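Local coordinates for MamA (Candidatus Magnetobacterium bavaricum, PDB 3VTX), which is an all-helical tetratricopeptide-repeat (TPR) protein whose stacked helices form a scaffold of the kind that commonly mediates protein-protein interactions, at residues D124-I127 and E128-K132; Q145-G148 and L149-G153; K63-V66 and V67-T71; L43-G46 and K47-D51. All coordinates share one frame; numbering follows the deposited sequence.

Contact 1 (D124-I127 and E128-K132); sequences DKAI and EAYEK
With chi1 at -58°, Y130 carries its ring anti to its own carbonyl carbon, and chi2 of -43° turns one face back over the preceding turn of the helix, onto A126. The carbonyl oxygen A126 O lies 3.1 Å above the ring plane, offset toward the rim, and A126 CB touches Y130 CE2 at 3.9 Å. That same oxygen accepts the backbone bond from Y130 N at 2.8 Å, with the N-H pointing almost straight at it (167°). One residue further along, CG2 of I127 stands anti to the backbone N; the extended E131 side chain passes at a slant across the isoleucine, its carboxylate beside that methyl, with I127 CG2 3.6 Å from E131 OE2. E128, also extended, projects outward and slightly back toward K125, and a water donates to both K125 O (2.8 Å) and E128 OE1 (3.0 Å). At the start of the stretch, D124 turns away to a salt bridge with K154. The chemistry thus divides the helix: alanine, isoleucine and tyrosine lie on its buried side, Y130 also meeting the Y111 ring, whereas on the outer side a solvent molecule gives K125 O a second donor beside A129 N.

Contact 2 (Q145-G148 and L149-G153); sequences QSIG and LAYEG
The contact between I147 and Y151 is an apolar packing of side chains one turn apart on helix 141-153, set within a tetratricopeptide repeat. Together with G148 they form an I-G-x-x-Y sequence, a variant of the L-G-x-x-Y pattern well known in TPR helices. The two side chains leave the helix in the same direction, one beside the other. In I147, chi1 of -63° places CG1 beside the backbone N and leaves the CG2 methyl anti to it, on the side of the tyrosine one turn on. This methyl arrives at the edge of the Y151 ring, close to the ring plane, with I147 CG2 3.4 Å from Y151 CE2 and 3.5 Å from Y151 CD2, a snug fit for a methyl and aromatic carbons. Y151 CD2 also lies 3.4 Å from I147 O. This oxygen accepts the nearly straight bond from Y151 N at 3.0 Å (166°), while G148 O accepts from E152 N, also at 3.0 Å. E152 bends at chi2 and ends in a salt bridge with R157, at the start of the following helix. S146 turns its hydroxyl to Y111 OH and R142 O. Around the contact, helix 141-153 is wedged between its neighbours: the preceding helix 123-136 packs on S146, I147 and A150, helix 107-119 touches S146, L149 and A150, and the following helix 157-169 brings Y163 to I147 and E159 and A160 to Y151.

Contact 3 (K63-V66 and V67-T71); sequences KKFV and VLDTT
An Asx turn follows directly on the end of helix 55-68, and its residue D69 packs beside F65 one turn back. The D69 carboxylate and the F65 ring run alongside each other with planes only 13° apart, F65 CE1 meeting D69 CB at 3.8 Å and F65 CZ lying 3.9 Å from D69 OD2. F65 comes alongside because its CG is anti to the backbone N (chi1 of 179°). On the carboxylate, OD1 takes both donors of one residue: T71 N at 2.8 Å, nearly along the C-O bond, and T71 OG1 at a short 2.5 Å on the syn lone pair. The hydrogen bonding tightens toward i+3 spacing at the end of the helix. F65 O accepts from L68 N at 3.0 Å, with the donor well above the carbonyl plane, and only weakly from D69 N; L68 N keeps only a weak bond to K64 O. D69 O also receives a CA-H...O contact from V66 CA at 3.3 Å. Outside the stretch, F65 reaches V39 and L43 of helix 39-51 and A75 of helix 73-85. The result is an Asx turn in the short linker between helices 55-68 and 73-85, consistent with the closely spaced helices of a TPR fold.

Contact 4 (L43-G46 and K47-D51); sequences LKLG and KTYMD
T48 adds a hydroxyl hydrogen bond to the regular helical one it makes with K44. K44 O receives two donors from this residue, T48 N at 2.9 Å and the hydroxyl T48 OG1 at 2.8 Å. They come from opposite faces of the carbonyl plane, with the hydroxyl above it and off the lone pairs. A chi1 of -54° sets OG1 anti to the T48 carbonyl carbon and so back over the preceding turn, where the buried hydroxyl finds its acceptor. Among apolar contacts, L45 flanks Y49; L45 CD1 touches Y49 CE2 at 3.7 Å, and L45 CG is 4.0 Å from the same carbon. L43 packs differently, its branch running across the aliphatic part of the extended K47 chain, with L43 CG 3.9 Å from K47 CE. The lysine ammoniums have partners elsewhere: K47 NZ forms a salt bridge with E74 of helix 73-85, and K44 NZ with D13. The chain of K47 thus serves two ends, its methylenes packing on L43 and its charge directed beyond the stretch. L45, G46 and Y49 match the L-G-x-x-Y pattern of TPR helices, here on helix 39-51, which packs among helices 5-18, 21-34, 55-68 and 73-85.

All four contacts are local, each within one helix or at its end. Contacts 1, 2 and 4 are partly buried, while contact 3 is a surface contact at a helix terminus. Contacts 2 and 4 share the same G-x-x-Y spacing but lie on opposite sides of the chain's centre, their centres about 32 Å apart. Their apolar partners differ: isoleucine CG2 at the ring edge in contact 2, leucine CD1 at ring atom CE2 in contact 4. Contacts 1 and 2 touch through the consecutive helices 123-136 and 141-153; contacts 3 and 4 do so through 55-68 and 39-51. Regular backbone bonds dominate inside the helices, whereas in contact 3 they weaken and a side-chain carboxylate takes up donors of the following loop.

Contact 1 (D124-I127 and E128-K132)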
ATOM      1  N   ASP A 124       4.485 -12.609  15.144  1.00 25.37           N
ATOM      2  CA  ASP A 124       3.919 -13.765  14.499  1.00 26.74           C
ATOM      3  C   ASP A 124       2.843 -13.457  13.456  1.00 24.37           C
ATOM      4  O   ASP A 124       2.809 -14.064  12.402  1.00 26.76           O
ATOM      5  CB  ASP A 124       3.264 -14.681  15.516  1.00 27.84           C
ATOM      6  CG  ASP A 124       4.236 -15.275  16.508  1.00 30.32           C
ATOM      7  OD1 ASP A 124       5.380 -15.536  16.209  1.00 33.27           O
ATOM      8  OD2 ASP A 124       3.795 -15.513  17.651  1.00 40.81           O
ATOM      9  N   LYS A 125       2.002 -12.505  13.735  1.00 26.26           N
ATOM     10  CA  LYS A 125       1.075 -11.998  12.715  1.00 25.92           C
ATOM     11  C   LYS A 125       1.764 -11.426  11.510  1.00 24.90           C
ATOM     12  O   LYS A 125       1.291 -11.557  10.397  1.00 24.05           O
ATOM     13  CB  LYS A 125       0.102 -11.004  13.295  1.00 26.56           C
ATOM     14  CG  LYS A 125      -0.955 -11.723  14.274  1.00 30.27           C
ATOM     15  CD  LYS A 125      -2.047 -10.853  14.645  1.00 35.37           C
ATOM     16  CE  LYS A 125      -3.099 -11.719  15.464  1.00 41.53           C
ATOM     17  NZ  LYS A 125      -3.966 -10.720  16.051  1.00 47.00           N
ATOM     18  N   ALA A 126       2.859 -10.726  11.762  1.00 24.02           N
ATOM     19  CA  ALA A 126       3.633 -10.230  10.647  1.00 22.36           C
ATOM     20  C   ALA A 126       4.208 -11.335   9.787  1.00 22.60           C
ATOM     21  O   ALA A 126       4.094 -11.286   8.546  1.00 22.74           O
ATOM     22  CB  ALA A 126       4.720  -9.308  11.173  1.00 20.62           C
ATOM     23  N   ILE A 127       4.819 -12.341  10.418  1.00 22.41           N
ATOM     24  CA  ILE A 127       5.394 -13.448   9.676  1.00 22.62           C
ATOM     25  C   ILE A 127       4.276 -14.108   8.822  1.00 23.63           C
ATOM     26  O   ILE A 127       4.548 -14.477   7.669  1.00 25.33           O
ATOM     27  CB  ILE A 127       6.130 -14.398  10.577  1.00 23.21           C
ATOM     28  CG1 ILE A 127       7.366 -13.707  11.152  1.00 22.99           C
ATOM     29  CG2 ILE A 127       6.476 -15.727   9.782  1.00 25.72           C
ATOM     30  CD1 ILE A 127       7.939 -14.362  12.477  1.00 24.26           C
ATOM     31  N   GLU A 128       3.096 -14.319   9.387  1.00 25.89           N
ATOM     32  CA  GLU A 128       1.998 -14.958   8.625  1.00 26.25           C
ATOM     33  C   GLU A 128       1.712 -14.152   7.337  1.00 27.36           C
ATOM     34  O   GLU A 128       1.645 -14.709   6.235  1.00 29.72           O
ATOM     35  CB  GLU A 128       0.760 -15.052   9.536  1.00 28.10           C
ATOM     36  CG  GLU A 128      -0.535 -15.638   8.893  1.00 34.16           C
ATOM     37  CD  GLU A 128      -1.677 -15.779   9.914  0.50 36.89           C
ATOM     38  OE1 GLU A 128      -1.826 -14.962  10.884  0.50 36.25           O
ATOM     39  OE2 GLU A 128      -2.432 -16.721   9.721  0.50 42.45           O
ATOM     40  N   ALA A 129       1.643 -12.822   7.464  1.00 26.01           N
ATOM     41  CA  ALA A 129       1.320 -11.949   6.317  1.00 25.09           C
ATOM     42  C   ALA A 129       2.481 -11.957   5.320  1.00 23.69           C
ATOM     43  O   ALA A 129       2.323 -11.982   4.087  1.00 26.12           O
ATOM     44  CB  ALA A 129       1.098 -10.466   6.811  1.00 23.72           C
ATOM     45  N   TYR A 130       3.719 -11.912   5.817  1.00 22.92           N
ATOM     46  CA  TYR A 130       4.842 -11.988   4.884  1.00 21.52           C
ATOM     47  C   TYR A 130       4.950 -13.341   4.112  1.00 23.07           C
ATOM     48  O   TYR A 130       5.396 -13.348   2.943  1.00 24.01           O
ATOM     49  CB  TYR A 130       6.190 -11.761   5.587  1.00 20.41           C
ATOM     50  CG  TYR A 130       6.351 -10.445   6.326  1.00 18.80           C
ATOM     51  CD1 TYR A 130       5.924  -9.265   5.772  1.00 20.83           C
ATOM     52  CD2 TYR A 130       7.025 -10.395   7.576  1.00 21.51           C
ATOM     53  CE1 TYR A 130       6.165  -8.031   6.431  1.00 18.39           C
ATOM     54  CE2 TYR A 130       7.244  -9.161   8.265  1.00 20.02           C
ATOM     55  CZ  TYR A 130       6.750  -8.009   7.688  1.00 20.47           C
ATOM     56  OH  TYR A 130       7.077  -6.792   8.266  1.00 21.80           O
ATOM     57  N   GLU A 131       4.654 -14.430   4.815  1.00 26.25           N
ATOM     58  CA  GLU A 131       4.641 -15.764   4.236  1.00 28.64           C
ATOM     59  C   GLU A 131       3.616 -15.778   3.099  1.00 29.75           C
ATOM     60  O   GLU A 131       3.911 -16.302   1.999  1.00 30.66           O
ATOM     61  CB  GLU A 131       4.321 -16.798   5.310  1.00 29.84           C
ATOM     62  CG  GLU A 131       5.541 -17.089   6.170  1.00 32.19           C
ATOM     63  CD  GLU A 131       5.309 -18.063   7.265  1.00 42.45           C
ATOM     64  OE1 GLU A 131       4.135 -18.256   7.671  1.00 47.55           O
ATOM     65  OE2 GLU A 131       6.318 -18.660   7.731  1.00 42.75           O
ATOM     66  N   LYS A 132       2.479 -15.144   3.338  1.00 29.62           N
ATOM     67  CA  LYS A 132       1.432 -15.090   2.299  1.00 30.50           C
ATOM     68  C   LYS A 132       1.940 -14.290   1.162  1.00 28.19           C
ATOM     69  O   LYS A 132       1.704 -14.655   0.033  1.00 29.41           O
ATOM     70  CB  LYS A 132       0.143 -14.496   2.823  1.00 30.64           C
ATOM     71  CG  LYS A 132      -1.044 -14.632   1.956  1.00 38.49           C
ATOM     72  CD  LYS A 132      -1.574 -16.085   1.868  1.00 40.68           C
ATOM     73  CE  LYS A 132      -2.745 -16.123   0.831  1.00 44.57           C
ATOM     74  NZ  LYS A 132      -3.060 -17.532   0.388  1.00 46.66           N
TER
HETATM   75  O   HOH W   1      -1.363 -12.211   9.727  1.00 33.37           O

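Contact 2 (Q145-G148 and L149-G153)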
ATOM      1  N   GLN A 145      13.628 -10.570   3.841  1.00 18.88           N
ATOM      2  CA  GLN A 145      14.341  -9.749   4.806  1.00 17.74           C
ATOM      3  C   GLN A 145      13.409  -9.408   5.988  1.00 18.37           C
ATOM      4  O   GLN A 145      13.816  -9.463   7.130  1.00 17.93           O
ATOM      5  CB  GLN A 145      14.876  -8.473   4.137  1.00 18.56           C
ATOM      6  CG  GLN A 145      15.875  -8.683   3.059  1.00 20.84           C
ATOM      7  CD  GLN A 145      16.172  -7.352   2.346  1.00 24.59           C
ATOM      8  OE1 GLN A 145      16.696  -6.415   3.008  1.00 26.08           O
ATOM      9  NE2 GLN A 145      15.684  -7.161   1.111  1.00 20.18           N
ATOM     10  N   SER A 146      12.205  -9.002   5.662  1.00 17.30           N
ATOM     11  CA  SER A 146      11.185  -8.594   6.667  1.00 18.58           C
ATOM     12  C   SER A 146      10.849  -9.752   7.603  1.00 19.02           C
ATOM     13  O   SER A 146      10.712  -9.542   8.848  1.00 18.21           O
ATOM     14  CB  SER A 146       9.932  -8.019   6.013  1.00 17.94           C
ATOM     15  OG  SER A 146      10.232  -6.813   5.359  1.00 19.21           O
ATOM     16  N   ILE A 147      10.750 -10.984   7.057  1.00 19.71           N
ATOM     17  CA  ILE A 147      10.618 -12.170   7.904  1.00 20.59           C
ATOM     18  C   ILE A 147      11.780 -12.307   8.868  1.00 21.77           C
ATOM     19  O   ILE A 147      11.583 -12.503  10.067  1.00 21.81           O
ATOM     20  CB  ILE A 147      10.347 -13.473   7.147  1.00 20.49           C
ATOM     21  CG1 ILE A 147       8.990 -13.357   6.432  1.00 21.38           C
ATOM     22  CG2 ILE A 147      10.460 -14.678   8.144  1.00 24.68           C
ATOM     23  CD1 ILE A 147       8.787 -14.526   5.418  1.00 24.66           C
ATOM     24  N   GLY A 148      12.959 -12.126   8.358  1.00 20.75           N
ATOM     25  CA  GLY A 148      14.182 -12.172   9.188  1.00 21.79           C
ATOM     26  C   GLY A 148      14.089 -11.181  10.340  1.00 19.02           C
ATOM     27  O   GLY A 148      14.418 -11.510  11.510  1.00 20.40           O
ATOM     28  N   LEU A 149      13.614  -9.959  10.029  1.00 19.25           N
ATOM     29  CA  LEU A 149      13.575  -8.917  11.074  1.00 18.72           C
ATOM     30  C   LEU A 149      12.542  -9.315  12.155  1.00 19.86           C
ATOM     31  O   LEU A 149      12.746  -9.105  13.363  1.00 19.24           O
ATOM     32  CB  LEU A 149      13.246  -7.598  10.494  1.00 19.37           C
ATOM     33  CG  LEU A 149      13.100  -6.395  11.486  1.00 19.08           C
ATOM     34  CD1 LEU A 149      14.498  -6.115  12.060  1.00 21.93           C
ATOM     35  CD2 LEU A 149      12.570  -5.152  10.806  1.00 22.33           C
ATOM     36  N   ALA A 150      11.421  -9.853  11.718  1.00 19.51           N
ATOM     37  CA  ALA A 150      10.370 -10.314  12.672  1.00 21.78           C
ATOM     38  C   ALA A 150      10.896 -11.394  13.582  1.00 21.52           C
ATOM     39  O   ALA A 150      10.602 -11.374  14.799  1.00 22.55           O
ATOM     40  CB  ALA A 150       9.087 -10.748  11.952  1.00 19.02           C
ATOM     41  N   TYR A 151      11.650 -12.350  13.051  1.00 21.59           N
ATOM     42  CA  TYR A 151      12.282 -13.366  13.897  1.00 23.52           C
ATOM     43  C   TYR A 151      13.290 -12.775  14.874  1.00 24.63           C
ATOM     44  O   TYR A 151      13.312 -13.190  16.021  1.00 25.22           O
ATOM     45  CB  TYR A 151      12.943 -14.488  13.067  1.00 22.16           C
ATOM     46  CG  TYR A 151      11.951 -15.497  12.666  1.00 22.56           C
ATOM     47  CD1 TYR A 151      11.338 -16.338  13.604  1.00 25.30           C
ATOM     48  CD2 TYR A 151      11.657 -15.720  11.307  1.00 25.47           C
ATOM     49  CE1 TYR A 151      10.404 -17.265  13.181  1.00 28.42           C
ATOM     50  CE2 TYR A 151      10.721 -16.652  10.892  1.00 27.96           C
ATOM     51  CZ  TYR A 151      10.129 -17.452  11.831  1.00 30.09           C
ATOM     52  OH  TYR A 151       9.153 -18.350  11.461  1.00 29.36           O
ATOM     53  N   GLU A 152      14.098 -11.790  14.449  1.00 22.95           N
ATOM     54  CA  GLU A 152      14.946 -11.070  15.392  1.00 23.78           C
ATOM     55  C   GLU A 152      14.094 -10.413  16.494  1.00 25.24           C
ATOM     56  O   GLU A 152      14.508 -10.400  17.668  1.00 24.76           O
ATOM     57  CB  GLU A 152      15.853 -10.069  14.648  1.00 25.27           C
ATOM     58  CG  GLU A 152      16.312  -8.899  15.527  1.00 27.51           C
ATOM     59  CD  GLU A 152      17.568  -9.144  16.394  1.00 34.82           C
ATOM     60  OE1 GLU A 152      17.923 -10.323  16.489  1.00 36.18           O
ATOM     61  OE2 GLU A 152      18.139  -8.091  16.965  1.00 35.64           O
ATOM     62  N   GLY A 153      12.937  -9.883  16.117  1.00 21.78           N
ATOM     63  CA  GLY A 153      12.019  -9.251  17.061  1.00 23.75           C
ATOM     64  C   GLY A 153      11.554 -10.223  18.142  1.00 25.92           C
ATOM     65  O   GLY A 153      11.374  -9.844  19.301  1.00 28.97           O
TER

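Contact 3 (K63-V66 and V67-T71)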
ATOM      1  N   LYS A  63     -12.245   7.881   3.229  1.00 25.04           N
ATOM      2  CA  LYS A  63     -13.284   7.589   4.239  1.00 25.58           C
ATOM      3  C   LYS A  63     -14.705   7.724   3.642  1.00 27.06           C
ATOM      4  O   LYS A  63     -15.586   6.836   3.859  1.00 28.58           O
ATOM      5  CB  LYS A  63     -13.170   8.448   5.539  1.00 26.15           C
ATOM      6  CG  LYS A  63     -12.035   7.929   6.472  1.00 30.07           C
ATOM      7  CD  LYS A  63     -11.862   8.940   7.614  1.00 38.65           C
ATOM      8  CE  LYS A  63     -10.927   8.485   8.752  1.00 44.66           C
ATOM      9  NZ  LYS A  63     -10.857   9.690   9.789  1.00 49.16           N
ATOM     10  N   LYS A  64     -14.922   8.801   2.906  1.00 25.80           N
ATOM     11  CA  LYS A  64     -16.220   9.061   2.239  1.00 28.33           C
ATOM     12  C   LYS A  64     -16.488   8.003   1.166  1.00 28.77           C
ATOM     13  O   LYS A  64     -17.606   7.482   1.087  1.00 30.49           O
ATOM     14  CB  LYS A  64     -16.270  10.435   1.617  1.00 27.87           C
ATOM     15  CG  LYS A  64     -16.236  11.541   2.606  1.00 31.37           C
ATOM     16  CD  LYS A  64     -16.147  12.862   1.823  1.00 36.71           C
ATOM     17  CE  LYS A  64     -15.889  14.122   2.673  1.00 42.34           C
ATOM     18  NZ  LYS A  64     -16.678  14.019   3.918  1.00 50.11           N
ATOM     19  N   PHE A  65     -15.462   7.618   0.393  1.00 26.68           N
ATOM     20  CA  PHE A  65     -15.597   6.584  -0.587  1.00 26.30           C
ATOM     21  C   PHE A  65     -16.135   5.281   0.060  1.00 28.33           C
ATOM     22  O   PHE A  65     -17.038   4.642  -0.492  1.00 30.56           O
ATOM     23  CB  PHE A  65     -14.265   6.310  -1.279  1.00 26.78           C
ATOM     24  CG  PHE A  65     -14.285   5.233  -2.312  1.00 26.41           C
ATOM     25  CD1 PHE A  65     -14.292   3.881  -1.953  1.00 27.76           C
ATOM     26  CD2 PHE A  65     -14.255   5.551  -3.632  1.00 28.50           C
ATOM     27  CE1 PHE A  65     -14.294   2.910  -2.978  1.00 28.50           C
ATOM     28  CE2 PHE A  65     -14.306   4.591  -4.650  1.00 29.01           C
ATOM     29  CZ  PHE A  65     -14.301   3.252  -4.281  1.00 31.49           C
ATOM     30  N   VAL A  66     -15.519   4.839   1.147  1.00 28.36           N
ATOM     31  CA  VAL A  66     -15.849   3.506   1.661  1.00 29.51           C
ATOM     32  C   VAL A  66     -17.215   3.506   2.344  1.00 30.82           C
ATOM     33  O   VAL A  66     -17.814   2.426   2.511  1.00 34.77           O
ATOM     34  CB  VAL A  66     -14.710   2.851   2.528  1.00 28.61           C
ATOM     35  CG1 VAL A  66     -13.488   2.594   1.646  1.00 27.21           C
ATOM     36  CG2 VAL A  66     -14.346   3.613   3.810  1.00 30.87           C
ATOM     37  N   VAL A  67     -17.687   4.661   2.788  1.00 32.11           N
ATOM     38  CA  VAL A  67     -19.090   4.798   3.240  1.00 34.09           C
ATOM     39  C   VAL A  67     -20.048   4.446   2.120  1.00 34.87           C
ATOM     40  O   VAL A  67     -21.146   3.835   2.357  1.00 34.78           O
ATOM     41  CB  VAL A  67     -19.402   6.208   3.792  1.00 34.51           C
ATOM     42  CG1 VAL A  67     -20.968   6.491   3.825  1.00 38.44           C
ATOM     43  CG2 VAL A  67     -18.787   6.339   5.156  1.00 34.10           C
ATOM     44  N   LEU A  68     -19.678   4.807   0.914  1.00 32.76           N
ATOM     45  CA  LEU A  68     -20.541   4.678  -0.228  1.00 32.52           C
ATOM     46  C   LEU A  68     -20.263   3.413  -0.989  1.00 32.91           C
ATOM     47  O   LEU A  68     -21.176   2.921  -1.620  1.00 33.00           O
ATOM     48  CB  LEU A  68     -20.382   5.858  -1.201  1.00 32.87           C
ATOM     49  CG  LEU A  68     -20.805   7.200  -0.729  1.00 33.77           C
ATOM     50  CD1 LEU A  68     -20.050   8.363  -1.486  1.00 33.12           C
ATOM     51  CD2 LEU A  68     -22.313   7.253  -0.905  1.00 34.31           C
ATOM     52  N   ASP A  69     -19.049   2.843  -0.883  1.00 30.83           N
ATOM     53  CA  ASP A  69     -18.625   1.694  -1.680  1.00 30.47           C
ATOM     54  C   ASP A  69     -17.676   0.812  -0.886  1.00 31.79           C
ATOM     55  O   ASP A  69     -16.549   1.193  -0.653  1.00 31.02           O
ATOM     56  CB  ASP A  69     -17.998   2.173  -2.962  1.00 31.02           C
ATOM     57  CG  ASP A  69     -17.716   1.032  -3.976  1.00 32.43           C
ATOM     58  OD1 ASP A  69     -17.514  -0.141  -3.546  1.00 38.21           O
ATOM     59  OD2 ASP A  69     -17.581   1.341  -5.192  1.00 36.87           O
ATOM     60  N   THR A  70     -18.134  -0.387  -0.512  1.00 30.71           N
ATOM     61  CA  THR A  70     -17.360  -1.291   0.277  1.00 30.28           C
ATOM     62  C   THR A  70     -16.762  -2.413  -0.554  1.00 29.64           C
ATOM     63  O   THR A  70     -16.355  -3.419   0.009  1.00 30.58           O
ATOM     64  CB  THR A  70     -18.169  -1.823   1.451  1.00 32.53           C
ATOM     65  OG1 THR A  70     -19.295  -2.535   0.927  1.00 31.29           O
ATOM     66  CG2 THR A  70     -18.649  -0.659   2.376  1.00 34.92           C
ATOM     67  N   THR A  71     -16.683  -2.222  -1.876  1.00 30.45           N
ATOM     68  CA  THR A  71     -16.350  -3.321  -2.769  1.00 30.56           C
ATOM     69  C   THR A  71     -14.972  -3.229  -3.457  1.00 31.47           C
ATOM     70  O   THR A  71     -14.625  -4.099  -4.221  1.00 31.82           O
ATOM     71  CB  THR A  71     -17.380  -3.445  -3.911  1.00 33.58           C
ATOM     72  OG1 THR A  71     -17.225  -2.339  -4.802  1.00 30.54           O
ATOM     73  CG2 THR A  71     -18.876  -3.520  -3.352  1.00 30.53           C
TER

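Contact 4 (L43-G46 and K47-D51)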
ATOM      1  N   LEU A  43     -12.100   8.582  -5.244  1.00 25.45           N
ATOM      2  CA  LEU A  43     -10.912   7.739  -5.303  1.00 26.35           C
ATOM      3  C   LEU A  43      -9.788   8.487  -6.012  1.00 25.03           C
ATOM      4  O   LEU A  43      -8.656   8.435  -5.616  1.00 24.65           O
ATOM      5  CB  LEU A  43     -11.226   6.426  -6.027  1.00 26.26           C
ATOM      6  CG  LEU A  43     -10.058   5.478  -6.077  1.00 27.20           C
ATOM      7  CD1 LEU A  43      -9.463   5.147  -4.684  1.00 25.87           C
ATOM      8  CD2 LEU A  43     -10.555   4.162  -6.803  1.00 28.90           C
ATOM      9  N   LYS A  44     -10.097   9.187  -7.097  1.00 25.51           N
ATOM     10  CA  LYS A  44      -9.083   9.941  -7.792  1.00 24.63           C
ATOM     11  C   LYS A  44      -8.527  11.076  -6.949  1.00 23.94           C
ATOM     12  O   LYS A  44      -7.266  11.260  -6.984  1.00 24.61           O
ATOM     13  CB  LYS A  44      -9.603  10.525  -9.126  1.00 26.31           C
ATOM     14  CG  LYS A  44      -9.665   9.475 -10.246  1.00 29.11           C
ATOM     15  CD  LYS A  44     -10.537  10.009 -11.407  1.00 33.84           C
ATOM     16  CE  LYS A  44     -10.421   9.031 -12.637  1.00 37.06           C
ATOM     17  NZ  LYS A  44     -11.113   9.641 -13.774  1.00 42.09           N
ATOM     18  N   LEU A  45      -9.386  11.774  -6.194  1.00 22.23           N
ATOM     19  CA  LEU A  45      -8.878  12.875  -5.307  1.00 21.97           C
ATOM     20  C   LEU A  45      -7.983  12.273  -4.223  1.00 21.85           C
ATOM     21  O   LEU A  45      -6.915  12.777  -3.907  1.00 22.60           O
ATOM     22  CB  LEU A  45     -10.004  13.705  -4.746  1.00 22.36           C
ATOM     23  CG  LEU A  45      -9.684  14.851  -3.811  1.00 23.92           C
ATOM     24  CD1 LEU A  45      -8.704  15.792  -4.548  1.00 20.99           C
ATOM     25  CD2 LEU A  45     -10.921  15.510  -3.312  1.00 26.74           C
ATOM     26  N   GLY A  46      -8.419  11.164  -3.647  1.00 21.65           N
ATOM     27  CA  GLY A  46      -7.582  10.443  -2.665  1.00 22.04           C
ATOM     28  C   GLY A  46      -6.231  10.095  -3.254  1.00 22.96           C
ATOM     29  O   GLY A  46      -5.196  10.307  -2.636  1.00 22.18           O
ATOM     30  N   LYS A  47      -6.228   9.499  -4.450  1.00 23.35           N
ATOM     31  CA  LYS A  47      -4.966   9.102  -5.069  1.00 23.10           C
ATOM     32  C   LYS A  47      -4.031  10.292  -5.365  1.00 23.11           C
ATOM     33  O   LYS A  47      -2.792  10.135  -5.291  1.00 24.67           O
ATOM     34  CB  LYS A  47      -5.230   8.342  -6.337  1.00 23.55           C
ATOM     35  CG  LYS A  47      -5.777   6.980  -6.195  1.00 24.37           C
ATOM     36  CD  LYS A  47      -6.063   6.360  -7.540  1.00 29.22           C
ATOM     37  CE  LYS A  47      -6.461   4.894  -7.365  1.00 32.39           C
ATOM     38  NZ  LYS A  47      -6.868   4.245  -8.698  1.00 33.64           N
ATOM     39  N   THR A  48      -4.625  11.428  -5.738  1.00 22.71           N
ATOM     40  CA  THR A  48      -3.873  12.640  -6.028  1.00 21.34           C
ATOM     41  C   THR A  48      -3.170  13.131  -4.755  1.00 21.03           C
ATOM     42  O   THR A  48      -2.009  13.478  -4.820  1.00 20.30           O
ATOM     43  CB  THR A  48      -4.697  13.710  -6.638  1.00 22.53           C
ATOM     44  OG1 THR A  48      -5.367  13.196  -7.812  1.00 27.28           O
ATOM     45  CG2 THR A  48      -3.864  14.953  -7.003  1.00 22.16           C
ATOM     46  N   TYR A  49      -3.879  13.138  -3.630  1.00 20.76           N
ATOM     47  CA  TYR A  49      -3.260  13.527  -2.409  1.00 21.46           C
ATOM     48  C   TYR A  49      -2.167  12.526  -2.024  1.00 20.60           C
ATOM     49  O   TYR A  49      -1.164  12.895  -1.455  1.00 21.35           O
ATOM     50  CB  TYR A  49      -4.317  13.723  -1.295  1.00 20.06           C
ATOM     51  CG  TYR A  49      -4.999  15.083  -1.288  1.00 19.43           C
ATOM     52  CD1 TYR A  49      -4.248  16.261  -1.110  1.00 19.03           C
ATOM     53  CD2 TYR A  49      -6.382  15.189  -1.394  1.00 20.46           C
ATOM     54  CE1 TYR A  49      -4.839  17.485  -0.971  1.00 19.91           C
ATOM     55  CE2 TYR A  49      -7.000  16.447  -1.339  1.00 22.54           C
ATOM     56  CZ  TYR A  49      -6.216  17.583  -1.147  1.00 23.73           C
ATOM     57  OH  TYR A  49      -6.847  18.789  -1.045  1.00 24.18           O
ATOM     58  N   MET A  50      -2.335  11.236  -2.309  1.00 20.87           N
ATOM     59  CA  MET A  50      -1.267  10.262  -1.993  1.00 23.25           C
ATOM     60  C   MET A  50      -0.046  10.545  -2.860  1.00 24.46           C
ATOM     61  O   MET A  50       1.063  10.443  -2.345  1.00 23.97           O
ATOM     62  CB  MET A  50      -1.742   8.823  -2.194  1.00 22.12           C
ATOM     63  CG  MET A  50      -2.835   8.384  -1.239  1.00 23.51           C
ATOM     64  SD  MET A  50      -2.429   8.437   0.499  1.00 23.86           S
ATOM     65  CE  MET A  50      -1.306   6.948   0.613  1.00 21.49           C
ATOM     66  N   ASP A  51      -0.257  10.942  -4.105  1.00 23.80           N
ATOM     67  CA  ASP A  51       0.821  11.259  -5.059  1.00 27.04           C
ATOM     68  C   ASP A  51       1.743  12.356  -4.521  1.00 28.59           C
ATOM     69  O   ASP A  51       2.969  12.346  -4.730  1.00 30.43           O
ATOM     70  CB  ASP A  51       0.274  11.686  -6.424  1.00 27.80           C
ATOM     71  CG  ASP A  51      -0.221  10.531  -7.313  1.00 34.59           C
ATOM     72  OD1 ASP A  51       0.105   9.352  -7.069  1.00 39.28           O
ATOM     73  OD2 ASP A  51      -0.957  10.904  -8.267  1.00 39.44           O
TER